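Local coordinates for protein CDP-4-keto-6-deoxy-D-glucose-3-dehydrase (Yersinia pseudotuberculosis, PDB 3BB8) that probably uses pyridoxal 5'-phosphate to remove the C3 hydroxyl of CDP-4-keto-6-deoxy-D-glucose in lipopolysaccharide sugar biosynthesis, within an aspartate aminotransferase fold, at residues L81-S85 and N288-T292; A89-A93 and I211-S215; C192-L196 and A219-T223; L92-T98 and I240-R245. The protein carries 1 engineered substitution. All coordinates share one frame; numbering follows the deposited sequence.

Contact 1 (L81-S85 and N288-T292); sequences LTTTS and NLKIT. With PLP (pyridoxal-5'-phosphate), chain E; PLP (pyridoxal-5'-phosphate), chain C.
Thr83 gives the hydroxyl proton and Leu289 the carbonyl in the hydrogen bond that joins these segments, OG1 to O 2.9 Å. The C=O...donor angle is 138°, and the donor is tilted 22° from the carbonyl plane. OG1 reaches this oxygen because it stands opposite the backbone N (chi1 -177°). The same oxygen takes a CH...O contact from Thr83 CA at 3.4 Å.

Two methyl branches, Thr84 CG2 and Ile291 CG2, make the sound apolar contacts. Thr84 CG2 lies against the Leu289 backbone, 3.5 Å from its C, and near its side chain, 4.0 Å from CD2. Ile291 points its side chain at the strand end, with CG2 3.6 Å from Thr84 N. The Thr82 and Thr84 hydroxyls turn elsewhere, to Asn64 and Ser88.

The cofactors lie at the two outer ends. Ser85 CB is 3.4 Å from O3P of PLP (chain C). The Asn288 side chain lies beside the phosphate of PLP (chain E), a cofactor held by Ser87 and Ser215 of the second subunit. Ser85 OG is hydrogen-bonded to Asn288 O of that subunit, so the contact belongs to a dimer interface between two active sites.

Strand 79-83 pairs antiparallel with 228-232. Its end leads into helix 86-96, which Ser85 caps, and 288-292 leads into helix 293-323, capped by Thr292. Helices 62-75 and 235-245 pack close by.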
loop_
_atom_site.group_PDB
_atom_site.type_symbol
_atom_site.label_atom_id
_atom_site.label_comp_id
_atom_site.label_asym_id
_atom_site.label_seq_id
_atom_site.Cartn_x
_atom_site.Cartn_y
_atom_site.Cartn_z
ATOM N N LEU A 81 -5.038 -13.319 1.407
ATOM C CA LEU A 81 -5.401 -11.975 0.977
ATOM C C LEU A 81 -4.171 -11.251 0.434
ATOM O O LEU A 81 -3.142 -11.189 1.112
ATOM C CB LEU A 81 -5.954 -11.180 2.161
ATOM C CG LEU A 81 -7.300 -11.582 2.755
ATOM C CD1 LEU A 81 -7.547 -10.787 4.031
ATOM C CD2 LEU A 81 -8.404 -11.323 1.730
ATOM N N THR A 82 -4.269 -10.701 -0.773
ATOM C CA THR A 82 -3.140 -9.976 -1.312
ATOM C C THR A 82 -3.136 -8.546 -0.795
ATOM O O THR A 82 -4.180 -8.001 -0.421
ATOM C CB THR A 82 -3.142 -9.946 -2.852
ATOM O OG1 THR A 82 -4.375 -9.391 -3.330
ATOM C CG2 THR A 82 -2.944 -11.357 -3.405
ATOM N N THR A 83 -1.950 -7.946 -0.766
ATOM C CA THR A 83 -1.799 -6.571 -0.306
ATOM C C THR A 83 -0.614 -5.915 -1.030
ATOM O O THR A 83 0.054 -6.571 -1.823
ATOM C CB THR A 83 -1.644 -6.529 1.230
ATOM O OG1 THR A 83 -1.572 -5.168 1.662
ATOM C CG2 THR A 83 -0.418 -7.292 1.671
ATOM N N THR A 84 -0.349 -4.635 -0.764
ATOM C CA THR A 84 0.701 -3.904 -1.485
ATOM C C THR A 84 2.156 -4.347 -1.342
ATOM O O THR A 84 2.961 -4.105 -2.236
ATOM C CB THR A 84 0.680 -2.409 -1.140
ATOM O OG1 THR A 84 1.460 -2.194 0.042
ATOM C CG2 THR A 84 -0.762 -1.924 -0.903
ATOM N N SER A 85 2.498 -4.984 -0.230
ATOM C CA SER A 85 3.870 -5.386 -0.002
ATOM C C SER A 85 3.944 -6.290 1.209
ATOM O O SER A 85 2.960 -6.469 1.925
ATOM C CB SER A 85 4.725 -4.137 0.278
ATOM O OG SER A 85 4.284 -3.477 1.464
ATOM N N ASN A 288 -6.209 1.413 2.794
ATOM C CA ASN A 288 -6.538 0.967 1.448
ATOM C C ASN A 288 -5.210 0.420 0.967
ATOM O O ASN A 288 -4.439 1.093 0.271
ATOM C CB ASN A 288 -6.981 2.084 0.521
ATOM C CG ASN A 288 -7.300 1.566 -0.881
ATOM O OD1 ASN A 288 -7.661 2.334 -1.773
ATOM N ND2 ASN A 288 -7.160 0.256 -1.080
ATOM N N LEU A 289 -4.944 -0.810 1.369
ATOM C CA LEU A 289 -3.804 -1.560 0.879
ATOM C C LEU A 289 -4.057 -2.716 -0.086
ATOM O O LEU A 289 -3.721 -3.866 0.207
ATOM C CB LEU A 289 -3.127 -2.060 2.157
ATOM C CG LEU A 289 -2.749 -0.949 3.150
ATOM C CD1 LEU A 289 -2.480 -1.544 4.529
ATOM C CD2 LEU A 289 -1.534 -0.195 2.640
ATOM N N LYS A 290 -4.658 -2.413 -1.234
ATOM C CA LYS A 290 -4.917 -3.441 -2.250
ATOM C C LYS A 290 -4.003 -3.241 -3.459
ATOM O O LYS A 290 -3.404 -2.172 -3.630
ATOM C CB LYS A 290 -6.376 -3.410 -2.727
ATOM C CG LYS A 290 -7.406 -3.587 -1.629
ATOM C CD LYS A 290 -8.817 -3.759 -2.190
ATOM C CE LYS A 290 -9.737 -2.596 -1.812
ATOM N NZ LYS A 290 -9.328 -1.283 -2.405
ATOM N N ILE A 291 -3.897 -4.271 -4.292
ATOM C CA ILE A 291 -3.064 -4.176 -5.482
ATOM C C ILE A 291 -3.903 -4.281 -6.744
ATOM O O ILE A 291 -5.139 -4.310 -6.684
ATOM C CB ILE A 291 -1.934 -5.253 -5.512
ATOM C CG1 ILE A 291 -2.479 -6.629 -5.924
ATOM C CG2 ILE A 291 -1.262 -5.319 -4.150
ATOM C CD1 ILE A 291 -3.322 -7.306 -4.895
ATOM N N THR A 292 -3.227 -4.308 -7.885
ATOM C CA THR A 292 -3.896 -4.388 -9.176
ATOM C C THR A 292 -3.869 -5.819 -9.704
ATOM O O THR A 292 -3.098 -6.651 -9.221
ATOM C CB THR A 292 -3.198 -3.484 -10.209
ATOM O OG1 THR A 292 -1.900 -4.014 -10.503
ATOM C CG2 THR A 292 -3.059 -2.069 -9.670
HETATM N N1 PLP E . -10.286 10.668 0.491
HETATM C C2 PLP E . -11.393 10.883 -0.308
HETATM C C2A PLP E . -12.238 12.129 -0.033
HETATM C C3 PLP E . -11.700 9.952 -1.347
HETATM O O3 PLP E . -12.774 10.113 -2.153
HETATM C C4 PLP E . -10.844 8.783 -1.560
HETATM C C4A PLP E . -11.206 7.820 -2.722
HETATM C C5 PLP E . -9.726 8.611 -0.694
HETATM C C6 PLP E . -9.476 9.596 0.338
HETATM C C5A PLP E . -8.724 7.494 -0.723
HETATM O O4P PLP E . -8.495 6.965 -1.952
HETATM P P PLP E . -8.376 5.405 -2.280
HETATM O O1P PLP E . -7.627 5.302 -3.572
HETATM O O2P PLP E . -9.929 4.890 -2.420
HETATM O O3P PLP E . -7.662 4.669 -1.121
HETATM N N1 PLP C . 10.047 -8.751 6.579
HETATM C C2 PLP C . 11.194 -9.328 6.061
HETATM C C2A PLP C . 11.977 -10.274 6.962
HETATM C C3 PLP C . 11.600 -9.028 4.726
HETATM O O3 PLP C . 12.714 -9.565 4.183
HETATM C C4 PLP C . 10.803 -8.119 3.908
HETATM C C4A PLP C . 11.276 -7.848 2.438
HETATM C C5 PLP C . 9.632 -7.546 4.507
HETATM C C6 PLP C . 9.285 -7.897 5.868
HETATM C C5A PLP C . 8.669 -6.592 3.868
HETATM O O4P PLP C . 8.478 -6.799 2.540
HETATM P P PLP C . 8.386 -5.649 1.422
HETATM O O1P PLP C . 7.695 -6.288 0.235
HETATM O O2P PLP C . 9.942 -5.265 1.078
HETATM O O3P PLP C . 7.630 -4.435 1.975
#

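Contact 2 (A89-A93 and I211-S215); sequences ANLLA and IGTVS. With PLP (pyridoxal-5'-phosphate), chain C.
Two residues beyond Thr213, which meets Ala89 across this contact, Ser215 OG is gripped from two directions. It donates to O1P of PLP (chain C) at 2.6 Å and accepts from the backbone N of Tyr217. The hydroxyl stands opposite its own backbone N (chi1 165°), which carries it to the phosphate. Ser215 is a cofactor-binding residue, and here it anchors the phosphate from the end of strand 211-215.

Between helix and strand the packing is close and uses small groups. Ala89 CB meets Thr213 CB at 3.7 Å. Ala93, one turn on, sets its CB against Ile211 CG2 at 3.6 Å. Thr213 CG2 fills in between the two alanines, 3.8 Å from Ala93 CB and 3.6 Å from Ala89 O. That carbonyl also takes the helix bond from Ala93 N at 2.9 Å. The short alanine side chains let the helix come near, with an axis distance of 8.0 Å.

Asn90 brings its amide across the Thr213 side chain at about a right angle, close to the Thr213 hydroxyl. The amide also lies near the pyridine ring of PLP (chain C), so this residue lines the pocket.

The helix and strand directions run nearly antiparallel, at 166°. Strand 211-215 pairs parallel with 187-191 and antiparallel with 228-232, so helix 86-96 lies over the sheet there. Val214 points away from the helix and packs on Ala229 of strand 228-232. Helix 121-129 flanks Asn90 and Leu91, and helix 235-245 packs on Leu92 and Ile211.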
loop_
_atom_site.group_PDB
_atom_site.type_symbol
_atom_site.label_atom_id
_atom_site.label_comp_id
_atom_site.label_asym_id
_atom_site.label_seq_id
_atom_site.Cartn_x
_atom_site.Cartn_y
_atom_site.Cartn_z
ATOM N N ALA A 89 1.595 -6.391 4.510
ATOM C CA ALA A 89 1.035 -7.634 5.023
ATOM C C ALA A 89 1.260 -7.676 6.530
ATOM O O ALA A 89 0.322 -7.933 7.295
ATOM C CB ALA A 89 1.690 -8.841 4.346
ATOM N N ASN A 90 2.496 -7.411 6.960
ATOM C CA ASN A 90 2.810 -7.402 8.392
ATOM C C ASN A 90 1.915 -6.391 9.110
ATOM O O ASN A 90 1.399 -6.673 10.195
ATOM C CB ASN A 90 4.281 -7.045 8.640
ATOM C CG ASN A 90 5.229 -8.215 8.374
ATOM O OD1 ASN A 90 6.440 -8.037 8.254
ATOM N ND2 ASN A 90 4.681 -9.409 8.291
ATOM N N LEU A 91 1.728 -5.217 8.510
ATOM C CA LEU A 91 0.885 -4.175 9.109
ATOM C C LEU A 91 -0.549 -4.654 9.337
ATOM O O LEU A 91 -1.106 -4.458 10.416
ATOM C CB LEU A 91 0.854 -2.929 8.221
ATOM C CG LEU A 91 -0.024 -1.782 8.742
ATOM C CD1 LEU A 91 0.458 -1.342 10.116
ATOM C CD2 LEU A 91 0.019 -0.616 7.765
ATOM N N LEU A 92 -1.131 -5.292 8.319
ATOM C CA LEU A 92 -2.504 -5.807 8.391
ATOM C C LEU A 92 -2.657 -6.964 9.399
ATOM O O LEU A 92 -3.657 -7.048 10.113
ATOM C CB LEU A 92 -2.962 -6.263 6.994
ATOM C CG LEU A 92 -3.244 -5.150 5.969
ATOM C CD1 LEU A 92 -3.502 -5.750 4.596
ATOM C CD2 LEU A 92 -4.464 -4.343 6.425
ATOM N N ALA A 93 -1.662 -7.845 9.451
ATOM C CA ALA A 93 -1.672 -8.989 10.362
ATOM C C ALA A 93 -1.750 -8.550 11.824
ATOM O O ALA A 93 -2.596 -9.028 12.577
ATOM C CB ALA A 93 -0.424 -9.844 10.135
ATOM N N ILE A 211 -1.591 -15.881 12.066
ATOM C CA ILE A 211 -1.519 -15.185 10.781
ATOM C C ILE A 211 -0.136 -15.364 10.157
ATOM O O ILE A 211 0.861 -15.461 10.857
ATOM C CB ILE A 211 -1.746 -13.658 10.913
ATOM C CG1 ILE A 211 -2.937 -13.343 11.819
ATOM C CG2 ILE A 211 -1.968 -13.070 9.536
ATOM C CD1 ILE A 211 -4.269 -13.516 11.162
ATOM N N GLY A 212 -0.095 -15.399 8.831
ATOM C CA GLY A 212 1.162 -15.523 8.118
ATOM C C GLY A 212 1.259 -14.403 7.088
ATOM O O GLY A 212 0.230 -13.915 6.602
ATOM N N THR A 213 2.482 -13.984 6.760
ATOM C CA THR A 213 2.698 -12.916 5.784
ATOM C C THR A 213 3.859 -13.283 4.865
ATOM O O THR A 213 4.783 -13.993 5.269
ATOM C CB THR A 213 3.051 -11.591 6.479
ATOM O OG1 THR A 213 4.272 -11.756 7.213
ATOM C CG2 THR A 213 1.948 -11.180 7.442
ATOM N N VAL A 214 3.809 -12.803 3.631
ATOM C CA VAL A 214 4.864 -13.073 2.666
ATOM C C VAL A 214 4.991 -11.834 1.786
ATOM O O VAL A 214 4.047 -11.034 1.687
ATOM C CB VAL A 214 4.529 -14.325 1.792
ATOM C CG1 VAL A 214 3.349 -14.035 0.887
ATOM C CG2 VAL A 214 5.748 -14.730 0.967
ATOM N N SER A 215 6.154 -11.668 1.161
ATOM C CA SER A 215 6.413 -10.515 0.302
ATOM C C SER A 215 6.690 -10.876 -1.158
ATOM O O SER A 215 7.208 -11.949 -1.444
ATOM C CB SER A 215 7.612 -9.738 0.848
ATOM O OG SER A 215 8.110 -8.833 -0.125
HETATM N N1 PLP C . 10.047 -8.751 6.579
HETATM C C2 PLP C . 11.194 -9.328 6.061
HETATM C C2A PLP C . 11.977 -10.274 6.962
HETATM C C3 PLP C . 11.600 -9.028 4.726
HETATM O O3 PLP C . 12.714 -9.565 4.183
HETATM C C4 PLP C . 10.803 -8.119 3.908
HETATM C C4A PLP C . 11.276 -7.848 2.438
HETATM C C5 PLP C . 9.632 -7.546 4.507
HETATM C C6 PLP C . 9.285 -7.897 5.868
HETATM C C5A PLP C . 8.669 -6.592 3.868
HETATM O O4P PLP C . 8.478 -6.799 2.540
HETATM P P PLP C . 8.386 -5.649 1.422
HETATM O O1P PLP C . 7.695 -6.288 0.235
HETATM O O2P PLP C . 9.942 -5.265 1.078
HETATM O O3P PLP C . 7.630 -4.435 1.975
#

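Contact 3 (C192-L196 and A219-T223). Engineered in segment 219-223: Lys220 (natural residue His). With PLP (pyridoxal-5'-phosphate), chain C.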
loop_
_atom_site.group_PDB
_atom_site.type_symbol
_atom_site.label_atom_id
_atom_site.label_comp_id
_atom_site.label_asym_id
_atom_site.label_seq_id
_atom_site.Cartn_x
_atom_site.Cartn_y
_atom_site.Cartn_z
ATOM N N CYS A 192 6.851 -14.603 7.114
ATOM C CA CYS A 192 7.479 -15.525 6.172
ATOM C C CYS A 192 7.841 -14.793 4.887
ATOM O O CYS A 192 7.934 -15.411 3.821
ATOM C CB CYS A 192 6.511 -16.665 5.824
ATOM S SG CYS A 192 5.966 -17.634 7.244
ATOM N N CYS A 193 8.044 -13.482 4.982
ATOM C CA CYS A 193 8.383 -12.702 3.799
ATOM C C CYS A 193 9.650 -13.170 3.082
ATOM O O CYS A 193 9.831 -12.899 1.891
ATOM C CB CYS A 193 8.488 -11.220 4.158
ATOM S SG CYS A 193 6.861 -10.452 4.482
ATOM N N ASP A 194 10.535 -13.859 3.796
ATOM C CA ASP A 194 11.758 -14.363 3.167
ATOM C C ASP A 194 11.807 -15.878 3.280
ATOM O O ASP A 194 12.867 -16.482 3.076
ATOM C CB ASP A 194 13.008 -13.816 3.858
ATOM C CG ASP A 194 13.081 -12.309 3.845
ATOM O OD1 ASP A 194 12.772 -11.691 2.808
ATOM O OD2 ASP A 194 13.474 -11.739 4.878
ATOM N N ALA A 195 10.670 -16.491 3.604
ATOM C CA ALA A 195 10.627 -17.935 3.798
ATOM C C ALA A 195 9.524 -18.698 3.066
ATOM O O ALA A 195 8.978 -19.661 3.608
ATOM C CB ALA A 195 10.548 -18.233 5.290
ATOM N N LEU A 196 9.195 -18.288 1.849
ATOM C CA LEU A 196 8.160 -18.987 1.107
ATOM C C LEU A 196 8.693 -20.357 0.693
ATOM O O LEU A 196 9.679 -20.452 -0.051
ATOM C CB LEU A 196 7.754 -18.195 -0.134
ATOM C CG LEU A 196 6.621 -18.826 -0.948
ATOM C CD1 LEU A 196 5.392 -19.016 -0.065
ATOM C CD2 LEU A 196 6.298 -17.947 -2.137
ATOM N N ALA A 219 13.377 -9.060 -4.754
ATOM C CA ALA A 219 14.416 -9.827 -4.085
ATOM C C ALA A 219 13.894 -11.116 -3.461
ATOM O O ALA A 219 14.677 -12.010 -3.126
ATOM C CB ALA A 219 15.084 -8.958 -3.011
ATOM N N LYS A 220 12.577 -11.224 -3.320
ATOM C CA LYS A 220 11.990 -12.396 -2.682
ATOM C C LYS A 220 11.754 -13.631 -3.592
ATOM O O LYS A 220 12.004 -13.593 -4.795
ATOM C CB LYS A 220 10.713 -11.956 -1.934
ATOM C CG LYS A 220 10.959 -11.433 -0.462
ATOM C CD LYS A 220 11.534 -9.989 -0.304
ATOM C CE LYS A 220 12.101 -9.755 1.137
ATOM N NZ LYS A 220 12.312 -8.342 1.748
ATOM N N HIS A 221 11.296 -14.735 -3.009
ATOM C CA HIS A 221 11.072 -15.968 -3.772
ATOM C C HIS A 221 10.354 -15.796 -5.110
ATOM O O HIS A 221 10.836 -16.281 -6.134
ATOM C CB HIS A 221 10.363 -16.979 -2.889
ATOM C CG HIS A 221 11.200 -17.437 -1.736
ATOM N ND1 HIS A 221 12.097 -18.478 -1.835
ATOM C CD2 HIS A 221 11.308 -16.966 -0.470
ATOM C CE1 HIS A 221 12.720 -18.630 -0.680
ATOM N NE2 HIS A 221 12.260 -17.724 0.165
ATOM N N ILE A 222 9.205 -15.122 -5.108
ATOM C CA ILE A 222 8.483 -14.852 -6.353
ATOM C C ILE A 222 8.144 -13.375 -6.293
ATOM O O ILE A 222 8.087 -12.806 -5.207
ATOM C CB ILE A 222 7.183 -15.694 -6.494
ATOM C CG1 ILE A 222 6.189 -15.349 -5.379
ATOM C CG2 ILE A 222 7.532 -17.168 -6.499
ATOM C CD1 ILE A 222 4.865 -16.097 -5.480
ATOM N N THR A 223 7.903 -12.749 -7.439
ATOM C CA THR A 223 7.627 -11.318 -7.423
ATOM C C THR A 223 6.418 -10.787 -8.209
ATOM O O THR A 223 5.913 -11.427 -9.136
ATOM C CB THR A 223 8.865 -10.562 -7.916
ATOM O OG1 THR A 223 8.667 -9.147 -7.782
ATOM C CG2 THR A 223 9.115 -10.894 -9.380
HETATM N N1 PLP C . 10.047 -8.751 6.579
HETATM C C2 PLP C . 11.194 -9.328 6.061
HETATM C C2A PLP C . 11.977 -10.274 6.962
HETATM C C3 PLP C . 11.600 -9.028 4.726
HETATM O O3 PLP C . 12.714 -9.565 4.183
HETATM C C4 PLP C . 10.803 -8.119 3.908
HETATM C C4A PLP C . 11.276 -7.848 2.438
HETATM C C5 PLP C . 9.632 -7.546 4.507
HETATM C C6 PLP C . 9.285 -7.897 5.868
HETATM C C5A PLP C . 8.669 -6.592 3.868
HETATM O O4P PLP C . 8.478 -6.799 2.540
HETATM P P PLP C . 8.386 -5.649 1.422
HETATM O O1P PLP C . 7.695 -6.288 0.235
HETATM O O2P PLP C . 9.942 -5.265 1.078
HETATM O O3P PLP C . 7.630 -4.435 1.975
#
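The His221 ring has Leu196 O over the centre of one face, 3.5 Å above the plane. At its edge, NE2 gives a weak hydrogen bond to Asp194 O, 3.2 Å long with an N-H...O angle of 156°. Leu196 CB sits 3.8 Å from His221 CD2. The second flat group is the pyridine ring of PLP (chain C). Cys193 lies over one face, CB near the ring centre and SG 3.8 Å from C6.

Lys220 is engineered; the natural residue is His. Its NZ is bonded to PLP C4A at 1.3 Å, as in an internal aldimine. A bend at chi2 (77°) turns the chain toward the cofactor. The Asp194 carboxylate lies beside PLP O3 and the end of Lys220, but the positions there are too tight for exact bonds to be trusted.

A type I turn from Cys192 to Ala195 presents Cys193 and Asp194 to the ring. Leu196 CD2 meets Ile222 CD1 at 4.1 Å.

Both segments are loops, one after strand 187-191 and the other after strand 211-215, its parallel neighbour. Helix 293-323 packs on Leu196, His221 and Ile222, and helix 62-75 adds Tyr74 and Leu75 beside Leu196.

Contact 4 (L92-T98 and I240-R245)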
loop_
_atom_site.group_PDB
_atom_site.type_symbol
_atom_site.label_atom_id
_atom_site.label_comp_id
_atom_site.label_asym_id
_atom_site.label_seq_id
_atom_site.Cartn_x
_atom_site.Cartn_y
_atom_site.Cartn_z
ATOM N N LEU A 92 -1.131 -5.292 8.319
ATOM C CA LEU A 92 -2.504 -5.807 8.391
ATOM C C LEU A 92 -2.657 -6.964 9.399
ATOM O O LEU A 92 -3.657 -7.048 10.113
ATOM C CB LEU A 92 -2.962 -6.263 6.994
ATOM C CG LEU A 92 -3.244 -5.150 5.969
ATOM C CD1 LEU A 92 -3.502 -5.750 4.596
ATOM C CD2 LEU A 92 -4.464 -4.343 6.425
ATOM N N ALA A 93 -1.662 -7.845 9.451
ATOM C CA ALA A 93 -1.672 -8.989 10.362
ATOM C C ALA A 93 -1.750 -8.550 11.824
ATOM O O ALA A 93 -2.596 -9.028 12.577
ATOM C CB ALA A 93 -0.424 -9.844 10.135
ATOM N N LEU A 94 -0.879 -7.625 12.216
ATOM C CA LEU A 94 -0.844 -7.127 13.593
ATOM C C LEU A 94 -2.035 -6.226 13.917
ATOM O O LEU A 94 -2.593 -6.300 15.010
ATOM C CB LEU A 94 0.462 -6.359 13.833
ATOM C CG LEU A 94 0.957 -5.968 15.231
ATOM C CD1 LEU A 94 0.095 -4.856 15.834
ATOM C CD2 LEU A 94 0.973 -7.201 16.113
ATOM N N THR A 95 -2.423 -5.382 12.969
ATOM C CA THR A 95 -3.532 -4.458 13.171
ATOM C C THR A 95 -4.849 -5.185 13.375
ATOM O O THR A 95 -5.631 -4.826 14.247
ATOM C CB THR A 95 -3.681 -3.498 11.976
ATOM O OG1 THR A 95 -2.472 -2.747 11.830
ATOM C CG2 THR A 95 -4.871 -2.540 12.195
ATOM N N ALA A 96 -5.079 -6.210 12.566
ATOM C CA ALA A 96 -6.285 -7.010 12.637
ATOM C C ALA A 96 -6.524 -7.577 14.035
ATOM O O ALA A 96 -7.668 -7.692 14.485
ATOM C CB ALA A 96 -6.189 -8.126 11.650
ATOM N N LEU A 97 -5.449 -7.934 14.725
ATOM C CA LEU A 97 -5.578 -8.490 16.062
ATOM C C LEU A 97 -5.975 -7.422 17.067
ATOM O O LEU A 97 -6.084 -7.711 18.259
ATOM C CB LEU A 97 -4.266 -9.138 16.499
ATOM C CG LEU A 97 -3.771 -10.330 15.680
ATOM C CD1 LEU A 97 -2.463 -10.863 16.263
ATOM C CD2 LEU A 97 -4.827 -11.410 15.686
ATOM N N THR A 98 -6.177 -6.189 16.600
ATOM C CA THR A 98 -6.574 -5.101 17.499
ATOM C C THR A 98 -8.085 -4.892 17.416
ATOM O O THR A 98 -8.655 -4.071 18.141
ATOM C CB THR A 98 -5.913 -3.750 17.135
ATOM O OG1 THR A 98 -6.485 -3.264 15.915
ATOM C CG2 THR A 98 -4.400 -3.906 16.964
ATOM N N ILE A 240 -11.569 -9.882 9.394
ATOM C CA ILE A 240 -11.043 -8.677 10.024
ATOM C C ILE A 240 -9.995 -8.037 9.099
ATOM O O ILE A 240 -10.079 -6.845 8.802
ATOM C CB ILE A 240 -10.395 -8.992 11.409
ATOM C CG1 ILE A 240 -11.474 -9.137 12.490
ATOM C CG2 ILE A 240 -9.481 -7.857 11.845
ATOM C CD1 ILE A 240 -12.584 -10.086 12.154
ATOM N N ILE A 241 -9.031 -8.844 8.639
ATOM C CA ILE A 241 -7.943 -8.393 7.760
ATOM C C ILE A 241 -8.475 -7.657 6.544
ATOM O O ILE A 241 -8.080 -6.519 6.271
ATOM C CB ILE A 241 -7.103 -9.583 7.196
ATOM C CG1 ILE A 241 -6.717 -10.548 8.310
ATOM C CG2 ILE A 241 -5.837 -9.059 6.492
ATOM C CD1 ILE A 241 -5.789 -9.983 9.313
ATOM N N GLU A 242 -9.347 -8.339 5.802
ATOM C CA GLU A 242 -9.951 -7.798 4.584
ATOM C C GLU A 242 -10.602 -6.435 4.816
ATOM O O GLU A 242 -10.505 -5.536 3.977
ATOM C CB GLU A 242 -10.981 -8.791 4.041
ATOM C CG GLU A 242 -11.547 -8.431 2.668
ATOM C CD GLU A 242 -12.293 -9.597 2.027
ATOM O OE1 GLU A 242 -13.188 -10.163 2.692
ATOM O OE2 GLU A 242 -11.987 -9.945 0.864
ATOM N N SER A 243 -11.267 -6.292 5.959
ATOM C CA SER A 243 -11.924 -5.042 6.316
ATOM C C SER A 243 -10.881 -3.930 6.464
ATOM O O SER A 243 -11.050 -2.827 5.936
ATOM C CB SER A 243 -12.693 -5.214 7.624
ATOM O OG SER A 243 -13.263 -3.988 8.047
ATOM N N PHE A 244 -9.806 -4.223 7.187
ATOM C CA PHE A 244 -8.737 -3.250 7.386
ATOM C C PHE A 244 -8.083 -2.885 6.047
ATOM O O PHE A 244 -7.733 -1.729 5.801
ATOM C CB PHE A 244 -7.693 -3.816 8.332
ATOM C CG PHE A 244 -8.015 -3.613 9.784
ATOM C CD1 PHE A 244 -8.014 -2.336 10.338
ATOM C CD2 PHE A 244 -8.276 -4.705 10.613
ATOM C CE1 PHE A 244 -8.265 -2.142 11.701
ATOM C CE2 PHE A 244 -8.527 -4.522 11.979
ATOM C CZ PHE A 244 -8.520 -3.237 12.521
ATOM N N ARG A 245 -7.939 -3.875 5.175
ATOM C CA ARG A 245 -7.338 -3.630 3.881
ATOM C C ARG A 245 -8.274 -2.802 3.014
ATOM O O ARG A 245 -7.839 -1.928 2.273
ATOM C CB ARG A 245 -7.015 -4.947 3.157
ATOM C CG ARG A 245 -6.283 -4.719 1.835
ATOM C CD ARG A 245 -6.273 -5.958 0.941
ATOM N NE ARG A 245 -7.606 -6.331 0.478
ATOM C CZ ARG A 245 -7.897 -7.490 -0.118
ATOM N NH1 ARG A 245 -6.949 -8.403 -0.332
ATOM N NH2 ARG A 245 -9.144 -7.744 -0.488
#
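This is a helix-helix crossing beside the sheet, where Leu92, Thr95 and Ala96 of helix 86-96 meet Ile240, Ile241, Phe244 and Arg245 of helix 235-245. The short axes cross at 111° and come within 9.0 Å.

Phe244 holds one side of the crossing. Thr95 CG2 lies over a face of its ring, 3.7 Å from the centroid and 20° off the normal, a CH-pi contact. The methyl stands opposite the Thr95 backbone N, so OG1 turns the other way, to Leu91 O and Asn130. Ala96 comes at the same ring obliquely, with CA 3.4 Å from CE2. Ile240 CG2 lies at the ring's edge, in its plane. Outside the segments, His284 stacks with the ring.

Leu92 fills the other side. Its side chain and that of Phe244 slide past each other in opposite directions, with Leu92 CD2 3.8 Å from Phe244 CB. The second methyl, CD1, is 3.9 Å from Arg245 CB. Leu92 CB meets Ile241 CG2 at 4.0 Å. Ile241 CD1 also turns toward Ala96, but that approach is too short in the model to carry weight.

Arg245 meets Leu92 with its backbone N and the foot of its side chain. Its guanidinium leads away, and NH1 bonds to Thr82 O on strand 79-83. The interface is therefore held by methyl, methylene and ring contacts. The Thr95 hydroxyl and the Arg245 guanidinium find their partners outside it, which leaves the crossing itself mainly apolar.

Contacts 2 and 4 share Leu92 and Ala93, and their centres are 9 Å apart. Helix 86-96 thus meets strand 211-215 in one and helix 235-245 in the other. Contact 1, 11 Å from contact 2, packs Leu289 CD1 on Leu92 CD2 at 3.9 Å. It is tied to contact 4 by Arg245 NH1 and Thr82 O, 2.8 Å apart. Contacts 2 and 3 join where Cys192 N meets Thr213 O at 2.8 Å. Contacts 1, 2 and 3 all touch PLP (chain C): 1 and 2 near the phosphate, 2 and 3 at the ring. Contact 4, centred about 21 Å from contact 3, touches no cofactor; its Arg245 side chain is about 10 Å from a bound PLP.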